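Local coordinates for glycosyl hydrolase family 2, TIM barrel domain protein (Faecalibacterium prausnitzii A2-165, PDB 6ED2) that acts as a beta-glucuronidase, probably splitting glucuronic acid from beta-glucuronide conjugates in the human gut, at residues L211-R216 / D427-S432; A272-L277 / A367-F372; F50-K55 / R87-D92. All blocks are in the same frame, centred on the assembly; numbering follows the deposited sequence.

Contacts 1 and 2 lie side by side, centres about 13 Å apart, where the second family 2 domain meets the TIM barrel domain, contact 2 nested within the loop that contact 1 closes; they illustrate how a few specific bonds hold distant segments of one chain. Asp368 ties them together: its OD2 probably hydrogen-bonds to His430 ND1 at 2.7 Å, its OD1 to Ser432 OG at 2.8 Å. Contact 3 works inside the sugar binding domain, its centre about 38 Å from that of contact 1 and 42 Å from that of contact 2. None includes the magnesium ligands Thr239 and Glu241, though the Tyr213 side chain lies about 11 Å from a bound magnesium ion.

Contact 1 of 3, residues L211-R216 / D427-S432; sequences LDYSTR and DKNHPS
The seam between the second family 2 domain and the TIM barrel domain includes a type I turn, Asp427 to His430, whose Lys428 and Asn429 reach the edge strand carrying Asp212, Tyr213 and Thr215. The amide of Asn429 lies flat over one face of the Tyr213 ring, the two planes only 2° apart, with ND2 3.3 Å above the ring and displaced toward its rim. Stacked in this way, the amide keeps its N-H for a backbone partner: ND2 donates to Tyr213 O at 2.9 Å, nearly straight at 165°, arriving from above the carbonyl plane. Tyr213 CG sits between its own backbone N and carbonyl carbon (chi1 77°), which lets one amide meet both ring and carbonyl. At its other end Asn429 OD1 accepts from Thr215 OG1 at 2.9 Å, a hydroxyl also hydrogen-bonded to Tyr217 OH, and both ends of the amide being held fixes its rotation. Strand 210-219 borders a beta-sandwich of the immunoglobulin-like kind found in family 2 enzymes, while the turn leads into barrel strand 433-440 at its N-terminal end, the side of a TIM barrel away from the usual active-site mouth. Lys428 runs out extended beyond CG and meets Asp212 from the opposite direction; NZ makes a salt bridge to Asp212, its hydrogen bond meeting OD2 on the syn lone pair at 2.6 Å. Asp425 shares that lysine, and Tyr213 OH continues to Asp293.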
loop_
_atom_site.group_PDB
_atom_site.type_symbol
_atom_site.label_atom_id
_atom_site.label_comp_id
_atom_site.label_asym_id
_atom_site.label_seq_id
_atom_site.Cartn_x
_atom_site.Cartn_y
_atom_site.Cartn_z
ATOM N N LEU A 211 28.858 26.785 35.946
ATOM C CA LEU A 211 29.143 25.673 35.045
ATOM C C LEU A 211 28.219 24.482 35.233
ATOM O O LEU A 211 28.049 23.688 34.303
ATOM C CB LEU A 211 30.583 25.184 35.225
ATOM C CG LEU A 211 31.692 26.238 35.187
ATOM C CD1 LEU A 211 32.989 25.614 35.644
ATOM C CD2 LEU A 211 31.860 26.826 33.803
ATOM N N ASP A 212 27.623 24.330 36.409
ATOM C CA ASP A 212 26.832 23.140 36.682
ATOM C C ASP A 212 26.039 23.372 37.959
ATOM O O ASP A 212 26.338 24.271 38.746
ATOM C CB ASP A 212 27.726 21.895 36.814
ATOM C CG ASP A 212 26.948 20.584 36.685
ATOM O OD1 ASP A 212 25.783 20.601 36.229
ATOM O OD2 ASP A 212 27.501 19.528 37.057
ATOM N N TYR A 213 25.003 22.565 38.136
ATOM C CA TYR A 213 24.274 22.522 39.385
ATOM C C TYR A 213 23.648 21.145 39.475
ATOM O O TYR A 213 23.508 20.441 38.473
ATOM C CB TYR A 213 23.219 23.629 39.494
ATOM C CG TYR A 213 21.952 23.381 38.705
ATOM C CD1 TYR A 213 20.848 22.799 39.302
ATOM C CD2 TYR A 213 21.858 23.743 37.350
ATOM C CE1 TYR A 213 19.681 22.563 38.585
ATOM C CE2 TYR A 213 20.684 23.520 36.620
ATOM C CZ TYR A 213 19.598 22.927 37.250
ATOM O OH TYR A 213 18.418 22.689 36.572
ATOM N N SER A 214 23.293 20.762 40.692
ATOM C CA SER A 214 22.680 19.468 40.941
ATOM C C SER A 214 21.559 19.679 41.940
ATOM O O SER A 214 21.595 20.633 42.724
ATOM C CB SER A 214 23.701 18.429 41.481
ATOM O OG SER A 214 24.019 18.686 42.851
ATOM N N THR A 215 20.569 18.783 41.898
ATOM C CA THR A 215 19.430 18.786 42.809
ATOM C C THR A 215 19.141 17.357 43.265
ATOM O O THR A 215 19.369 16.395 42.522
ATOM C CB THR A 215 18.146 19.385 42.162
ATOM O OG1 THR A 215 17.838 18.704 40.932
ATOM C CG2 THR A 215 18.302 20.878 41.897
ATOM N N ARG A 216 18.667 17.247 44.516
ATOM C CA ARG A 216 18.107 16.051 45.145
ATOM C C ARG A 216 16.801 16.464 45.794
ATOM O O ARG A 216 16.686 17.579 46.307
ATOM C CB ARG A 216 19.001 15.443 46.273
ATOM C CG ARG A 216 20.345 14.903 45.848
ATOM C CD ARG A 216 21.414 15.039 46.958
ATOM N NE ARG A 216 22.772 15.088 46.372
ATOM C CZ ARG A 216 23.658 16.078 46.547
ATOM N NH1 ARG A 216 23.358 17.121 47.311
ATOM N NH2 ARG A 216 24.848 16.027 45.964
ATOM N N ASP A 427 21.896 15.429 31.957
ATOM C CA ASP A 427 20.489 15.095 32.107
ATOM C C ASP A 427 20.029 14.970 33.549
ATOM O O ASP A 427 18.834 14.770 33.777
ATOM C CB ASP A 427 20.184 13.796 31.340
ATOM C CG ASP A 427 20.375 13.969 29.838
ATOM O OD1 ASP A 427 20.524 15.135 29.401
ATOM O OD2 ASP A 427 20.409 12.964 29.088
ATOM N N LYS A 428 20.918 15.136 34.527
ATOM C CA LYS A 428 20.569 14.750 35.895
ATOM C C LYS A 428 19.477 15.618 36.503
ATOM O O LYS A 428 18.813 15.170 37.444
ATOM C CB LYS A 428 21.807 14.785 36.791
ATOM C CG LYS A 428 22.426 16.183 36.940
ATOM C CD LYS A 428 23.904 16.118 37.321
ATOM C CE LYS A 428 24.574 17.498 37.213
ATOM N NZ LYS A 428 26.060 17.407 37.289
ATOM N N ASN A 429 19.234 16.829 35.992
ATOM C CA ASN A 429 18.238 17.687 36.635
ATOM C C ASN A 429 16.866 17.638 35.972
ATOM O O ASN A 429 15.970 18.383 36.380
ATOM C CB ASN A 429 18.737 19.131 36.702
ATOM C CG ASN A 429 19.922 19.283 37.635
ATOM O OD1 ASN A 429 19.853 18.891 38.800
ATOM N ND2 ASN A 429 21.035 19.799 37.114
ATOM N N HIS A 430 16.671 16.775 34.984
ATOM C CA HIS A 430 15.349 16.626 34.387
ATOM C C HIS A 430 14.465 15.829 35.334
ATOM O O HIS A 430 14.826 14.711 35.709
ATOM C CB HIS A 430 15.443 15.896 33.045
ATOM C CG HIS A 430 16.059 16.710 31.953
ATOM N ND1 HIS A 430 15.497 17.884 31.494
ATOM C CD2 HIS A 430 17.176 16.512 31.213
ATOM C CE1 HIS A 430 16.246 18.376 30.521
ATOM N NE2 HIS A 430 17.274 17.566 30.336
ATOM N N PRO A 431 13.305 16.345 35.738
ATOM C CA PRO A 431 12.391 15.493 36.510
ATOM C C PRO A 431 11.976 14.255 35.728
ATOM O O PRO A 431 11.762 13.195 36.328
ATOM C CB PRO A 431 11.202 16.417 36.799
ATOM C CG PRO A 431 11.266 17.446 35.727
ATOM C CD PRO A 431 12.724 17.669 35.460
ATOM N N SER A 432 11.904 14.350 34.395
ATOM C CA SER A 432 11.470 13.218 33.581
ATOM C C SER A 432 12.440 12.039 33.653
ATOM O O SER A 432 12.004 10.887 33.545
ATOM C CB SER A 432 11.278 13.648 32.115
ATOM O OG SER A 432 12.491 14.098 31.521
#

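Contact 2 of 3, residues A272-L277 / A367-F372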
loop_
_atom_site.group_PDB
_atom_site.type_symbol
_atom_site.label_atom_id
_atom_site.label_comp_id
_atom_site.label_asym_id
_atom_site.label_seq_id
_atom_site.Cartn_x
_atom_site.Cartn_y
_atom_site.Cartn_z
ATOM N N ALA A 272 2.580 17.022 35.155
ATOM C CA ALA A 272 3.829 17.693 35.460
ATOM C C ALA A 272 3.560 19.017 36.160
ATOM O O ALA A 272 2.518 19.642 35.969
ATOM C CB ALA A 272 4.629 17.937 34.185
ATOM N N TYR A 273 4.505 19.425 36.998
ATOM C CA TYR A 273 4.551 20.791 37.487
ATOM C C TYR A 273 6.003 21.211 37.582
ATOM O O TYR A 273 6.815 20.505 38.180
ATOM C CB TYR A 273 3.868 20.943 38.846
ATOM C CG TYR A 273 3.499 22.371 39.121
ATOM C CD1 TYR A 273 2.281 22.881 38.690
ATOM C CD2 TYR A 273 4.382 23.231 39.776
ATOM C CE1 TYR A 273 1.935 24.191 38.922
ATOM C CE2 TYR A 273 4.043 24.556 40.009
ATOM C CZ TYR A 273 2.811 25.026 39.583
ATOM O OH TYR A 273 2.440 26.333 39.815
ATOM N N LEU A 274 6.326 22.352 36.990
ATOM C CA LEU A 274 7.692 22.845 36.923
ATOM C C LEU A 274 7.786 24.171 37.664
ATOM O O LEU A 274 6.839 24.968 37.659
ATOM C CB LEU A 274 8.149 23.008 35.460
ATOM C CG LEU A 274 8.259 21.685 34.683
ATOM C CD1 LEU A 274 8.647 21.918 33.228
ATOM C CD2 LEU A 274 9.255 20.718 35.362
ATOM N N TYR A 275 8.914 24.379 38.336
ATOM C CA TYR A 275 9.249 25.630 38.995
ATOM C C TYR A 275 10.396 26.287 38.251
ATOM O O TYR A 275 11.192 25.624 37.589
ATOM C CB TYR A 275 9.666 25.411 40.453
ATOM C CG TYR A 275 8.535 25.114 41.409
ATOM C CD1 TYR A 275 7.966 26.124 42.193
ATOM C CD2 TYR A 275 8.066 23.817 41.567
ATOM C CE1 TYR A 275 6.936 25.839 43.097
ATOM C CE2 TYR A 275 7.052 23.522 42.459
ATOM C CZ TYR A 275 6.485 24.533 43.219
ATOM O OH TYR A 275 5.475 24.214 44.099
ATOM N N ASP A 276 10.507 27.594 38.395
ATOM C CA ASP A 276 11.564 28.341 37.728
ATOM C C ASP A 276 12.725 28.520 38.696
ATOM O O ASP A 276 12.540 29.020 39.813
ATOM C CB ASP A 276 11.048 29.686 37.223
ATOM C CG ASP A 276 10.028 29.528 36.111
ATOM O OD1 ASP A 276 10.369 28.924 35.078
ATOM O OD2 ASP A 276 8.881 29.984 36.280
ATOM N N LEU A 277 13.908 28.097 38.270
ATOM C CA LEU A 277 15.107 28.149 39.086
ATOM C C LEU A 277 15.975 29.302 38.604
ATOM O O LEU A 277 16.240 29.420 37.403
ATOM C CB LEU A 277 15.868 26.821 38.996
ATOM C CG LEU A 277 17.116 26.621 39.862
ATOM C CD1 LEU A 277 16.752 26.641 41.342
ATOM C CD2 LEU A 277 17.774 25.311 39.521
ATOM N N ALA A 367 9.345 16.155 27.689
ATOM C CA ALA A 367 8.958 15.163 28.697
ATOM C C ALA A 367 8.782 15.817 30.063
ATOM O O ALA A 367 7.834 15.501 30.788
ATOM C CB ALA A 367 9.987 14.038 28.765
ATOM N N ASP A 368 9.665 16.761 30.412
ATOM C CA ASP A 368 9.512 17.487 31.671
ATOM C C ASP A 368 8.154 18.171 31.757
ATOM O O ASP A 368 7.533 18.202 32.827
ATOM C CB ASP A 368 10.624 18.528 31.826
ATOM C CG ASP A 368 11.979 17.911 32.159
ATOM O OD1 ASP A 368 12.082 16.678 32.395
ATOM O OD2 ASP A 368 12.966 18.672 32.173
ATOM N N GLU A 369 7.673 18.724 30.638
ATOM C CA GLU A 369 6.417 19.474 30.652
ATOM C C GLU A 369 5.204 18.570 30.524
ATOM O O GLU A 369 4.142 18.890 31.070
ATOM C CB GLU A 369 6.398 20.503 29.522
ATOM C CG GLU A 369 7.304 21.699 29.755
ATOM C CD GLU A 369 7.285 22.668 28.581
ATOM O OE1 GLU A 369 6.413 22.511 27.695
ATOM O OE2 GLU A 369 8.143 23.578 28.541
ATOM N N GLU A 370 5.323 17.449 29.818
ATOM C CA GLU A 370 4.187 16.549 29.663
ATOM C C GLU A 370 4.109 15.473 30.744
ATOM O O GLU A 370 3.169 14.672 30.731
ATOM C CB GLU A 370 4.228 15.901 28.282
ATOM C CG GLU A 370 4.306 16.930 27.153
ATOM C CD GLU A 370 3.113 17.881 27.125
ATOM O OE1 GLU A 370 1.992 17.497 27.551
ATOM O OE2 GLU A 370 3.305 19.035 26.696
ATOM N N GLY A 371 5.064 15.423 31.669
ATOM C CA GLY A 371 5.031 14.409 32.709
ATOM C C GLY A 371 5.255 13.001 32.195
ATOM O O GLY A 371 4.469 12.095 32.487
ATOM N N PHE A 372 6.315 12.809 31.416
ATOM C CA PHE A 372 6.711 11.501 30.913
ATOM C C PHE A 372 7.982 11.050 31.622
ATOM O O PHE A 372 8.821 11.870 31.994
ATOM C CB PHE A 372 6.948 11.530 29.398
ATOM C CG PHE A 372 5.707 11.263 28.585
ATOM C CD1 PHE A 372 4.807 12.281 28.313
ATOM C CD2 PHE A 372 5.443 9.993 28.094
ATOM C CE1 PHE A 372 3.661 12.033 27.566
ATOM C CE2 PHE A 372 4.292 9.737 27.352
ATOM C CZ PHE A 372 3.402 10.757 27.085
HETATM O O HOH W 1 1.807 17.358 32.230
#
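Ala272 and Gly371 bring their CA atoms within 4.4 Å of each other where helix 361-370 ends, Gly371 leaving the helix with a positive phi of 68° that suits glycine, and Phe372 N hydrogen-bonding back to Ala367 O. The methyl of Ala272 points at this helix end and settles among backbone atoms: CB lies 3.2 Å from Asp368 O and 3.3 Å from Glu369 O. These carbonyls belong to the last turn, where a helix runs out of amide donors of its own, and both find substitutes. A water takes the N-H of Ala272 at 3.0 Å from Ala272 N and donates to Glu369 O, also at 3.0 Å, while Asp368 O accepts from Trp267 NE1. The helix is one of those wrapped round the TIM barrel, and it leads straight into barrel strand 373-377; the chain facing it is the approach to strand 275-283 of the beta-sandwich domain. Leu274 adds the apolar part of this domain junction. Its CG lies anti to the carbonyl carbon (chi1 -66°), which carries CD1 out to the helix end, where it touches Glu369 CG at 3.7 Å, the two side chains crossing at about a right angle; the same methyl approaches Asp368 CB at 4.2 Å. The carboxylate of Glu369 carries on past the leucine to a salt bridge with Arg294, and has a long, weak ion pair with Arg47 of a neighbouring subunit.

Contact 3 of 3, residues F50-K55 / R87-D92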
loop_
_atom_site.group_PDB
_atom_site.type_symbol
_atom_site.label_atom_id
_atom_site.label_comp_id
_atom_site.label_asym_id
_atom_site.label_seq_id
_atom_site.Cartn_x
_atom_site.Cartn_y
_atom_site.Cartn_z
ATOM N N PHE A 50 32.110 16.718 1.092
ATOM C CA PHE A 50 32.783 15.456 1.366
ATOM C C PHE A 50 34.290 15.635 1.192
ATOM O O PHE A 50 34.748 16.479 0.417
ATOM C CB PHE A 50 32.275 14.355 0.428
ATOM C CG PHE A 50 30.808 14.032 0.594
ATOM C CD1 PHE A 50 30.336 13.469 1.771
ATOM C CD2 PHE A 50 29.898 14.284 -0.432
ATOM C CE1 PHE A 50 28.982 13.173 1.931
ATOM C CE2 PHE A 50 28.533 13.982 -0.276
ATOM C CZ PHE A 50 28.082 13.423 0.903
ATOM N N ASP A 51 35.064 14.821 1.912
ATOM C CA ASP A 51 36.532 14.847 1.860
ATOM C C ASP A 51 37.041 13.413 1.743
ATOM O O ASP A 51 37.614 12.866 2.691
ATOM C CB ASP A 51 37.093 15.539 3.106
ATOM C CG ASP A 51 38.608 15.824 3.032
ATOM O OD1 ASP A 51 39.296 15.441 2.047
ATOM O OD2 ASP A 51 39.102 16.444 4.002
ATOM N N PRO A 52 36.831 12.764 0.591
ATOM C CA PRO A 52 37.145 11.325 0.504
ATOM C C PRO A 52 38.629 11.024 0.592
ATOM O O PRO A 52 39.005 9.914 0.993
ATOM C CB PRO A 52 36.567 10.913 -0.858
ATOM C CG PRO A 52 36.545 12.175 -1.647
ATOM C CD PRO A 52 36.217 13.267 -0.650
ATOM N N GLU A 53 39.492 11.962 0.238
ATOM C CA GLU A 53 40.923 11.723 0.332
ATOM C C GLU A 53 41.514 12.233 1.640
ATOM O O GLU A 53 42.736 12.197 1.804
ATOM C CB GLU A 53 41.635 12.352 -0.868
ATOM C CG GLU A 53 41.256 11.711 -2.207
ATOM C CD GLU A 53 41.499 10.207 -2.234
ATOM O OE1 GLU A 53 42.632 9.774 -1.921
ATOM O OE2 GLU A 53 40.551 9.459 -2.565
ATOM N N SER A 54 40.673 12.691 2.572
ATOM C CA SER A 54 41.115 13.185 3.884
ATOM C C SER A 54 42.266 14.188 3.763
ATOM O O SER A 54 43.265 14.122 4.485
ATOM C CB SER A 54 41.495 12.027 4.811
ATOM O OG SER A 54 40.351 11.278 5.171
ATOM N N LYS A 55 42.111 15.137 2.844
ATOM C CA LYS A 55 43.147 16.122 2.570
ATOM C C LYS A 55 42.810 17.524 3.064
ATOM O O LYS A 55 43.642 18.426 2.930
ATOM C CB LYS A 55 43.442 16.161 1.066
ATOM C CG LYS A 55 42.350 16.763 0.216
ATOM C CD LYS A 55 42.643 16.490 -1.267
ATOM C CE LYS A 55 41.865 17.435 -2.194
ATOM N NZ LYS A 55 41.568 16.812 -3.525
ATOM N N ARG A 87 24.521 9.043 0.156
ATOM C CA ARG A 87 23.780 8.547 1.314
ATOM C C ARG A 87 24.663 7.663 2.180
ATOM O O ARG A 87 24.637 7.767 3.410
ATOM C CB ARG A 87 22.524 7.787 0.888
ATOM C CG ARG A 87 21.610 7.425 2.060
ATOM C CD ARG A 87 20.664 6.261 1.704
ATOM N NE ARG A 87 21.354 4.978 1.742
ATOM C CZ ARG A 87 20.995 3.888 1.057
ATOM N NH1 ARG A 87 19.935 3.898 0.257
ATOM N NH2 ARG A 87 21.704 2.767 1.177
ATOM N N GLU A 88 25.480 6.816 1.559
ATOM C CA GLU A 88 26.306 5.861 2.293
ATOM C C GLU A 88 27.724 6.372 2.553
ATOM O O GLU A 88 28.570 5.596 3.007
ATOM C CB GLU A 88 26.366 4.530 1.534
ATOM C CG GLU A 88 25.046 3.743 1.507
ATOM C CD GLU A 88 24.811 2.915 2.781
ATOM O OE1 GLU A 88 25.725 2.826 3.626
ATOM O OE2 GLU A 88 23.709 2.346 2.947
ATOM N N TYR A 89 28.008 7.645 2.259
ATOM C CA TYR A 89 29.360 8.165 2.436
ATOM C C TYR A 89 29.876 7.911 3.847
ATOM O O TYR A 89 29.204 8.218 4.845
ATOM C CB TYR A 89 29.417 9.664 2.150
ATOM C CG TYR A 89 30.814 10.193 2.343
ATOM C CD1 TYR A 89 31.751 10.108 1.311
ATOM C CD2 TYR A 89 31.222 10.733 3.561
ATOM C CE1 TYR A 89 33.045 10.579 1.474
ATOM C CE2 TYR A 89 32.529 11.198 3.742
ATOM C CZ TYR A 89 33.430 11.117 2.692
ATOM O OH TYR A 89 34.717 11.582 2.848
ATOM N N CYS A 90 31.091 7.378 3.928
ATOM C CA CYS A 90 31.705 7.043 5.209
ATOM C C CYS A 90 33.125 7.589 5.225
ATOM O O CYS A 90 33.953 7.190 4.399
ATOM C CB CYS A 90 31.694 5.529 5.444
ATOM S SG CYS A 90 32.258 5.045 7.118
ATOM N N GLY A 91 33.397 8.510 6.131
ATOM C CA GLY A 91 34.716 9.109 6.187
ATOM C C GLY A 91 34.635 10.523 6.732
ATOM O O GLY A 91 33.780 10.829 7.558
ATOM N N ASP A 92 35.566 11.356 6.257
ATOM C CA ASP A 92 35.643 12.767 6.637
ATOM C C ASP A 92 34.699 13.613 5.783
ATOM O O ASP A 92 34.611 13.424 4.563
ATOM C CB ASP A 92 37.067 13.296 6.429
ATOM C CG ASP A 92 38.055 12.835 7.486
ATOM O OD1 ASP A 92 37.652 12.332 8.562
ATOM O OD2 ASP A 92 39.263 12.989 7.221
HETATM O O HOH W 2 37.494 10.449 4.254
HETATM O O HOH W 3 40.183 15.348 6.414
#
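Two first torsions bring Phe50 and Tyr89 together: the tyrosine sets CG opposite its backbone N (chi1 180°) and stretches its ring along segment 50-55, while Phe50 turns CG away from its carbonyl carbon (chi1 -63°) and lays its ring against the tyrosine. The rings meet obliquely, planes at 41° and centroids 4.5 Å apart, and the side chains slide past each other in opposite directions. Phe50 CD1 rests over one face of the tyrosine ring, 3.4 Å from Tyr89 CG, and Phe50 CB adds a CH-pi contact to the same ring, 4.2 Å from its centroid. At the ring's edge lies Pro52 CB. Beyond the ring, Tyr89 OH donates to Asp92 O, a carbonyl that also accepts from Asp51 N at 3.0 Å, two donors on one oxygen. Strands 38-51 and 92-101 are antiparallel neighbours in the sugar binding domain, a jelly-roll-like beta-sandwich in family 2 enzymes, and this contact lies where the first gives way to the type I turn Asp51-Ser54 and the second begins. With an alanine in place of Tyr89, the ring face against which Phe50 CD1 and CB rest would probably be lost, and Asp92 O would be left with one donor fewer. From the turn, Ser54 OG donates to Asp92 OD2 at 2.9 Å, coming from above the carboxylate plane. The carboxylates of Asp51 and Asp92 are close, 4.7 Å between Asp51 OD2 and Asp92 OD2, and a water donating to both oxygens probably eases their repulsion. Asp51 OD2 also accepts from Trp94 NE1, and Asp92 OD1 from Asn161 ND2; a second water links Asp51 O, Ser54 OG and Asp92 N.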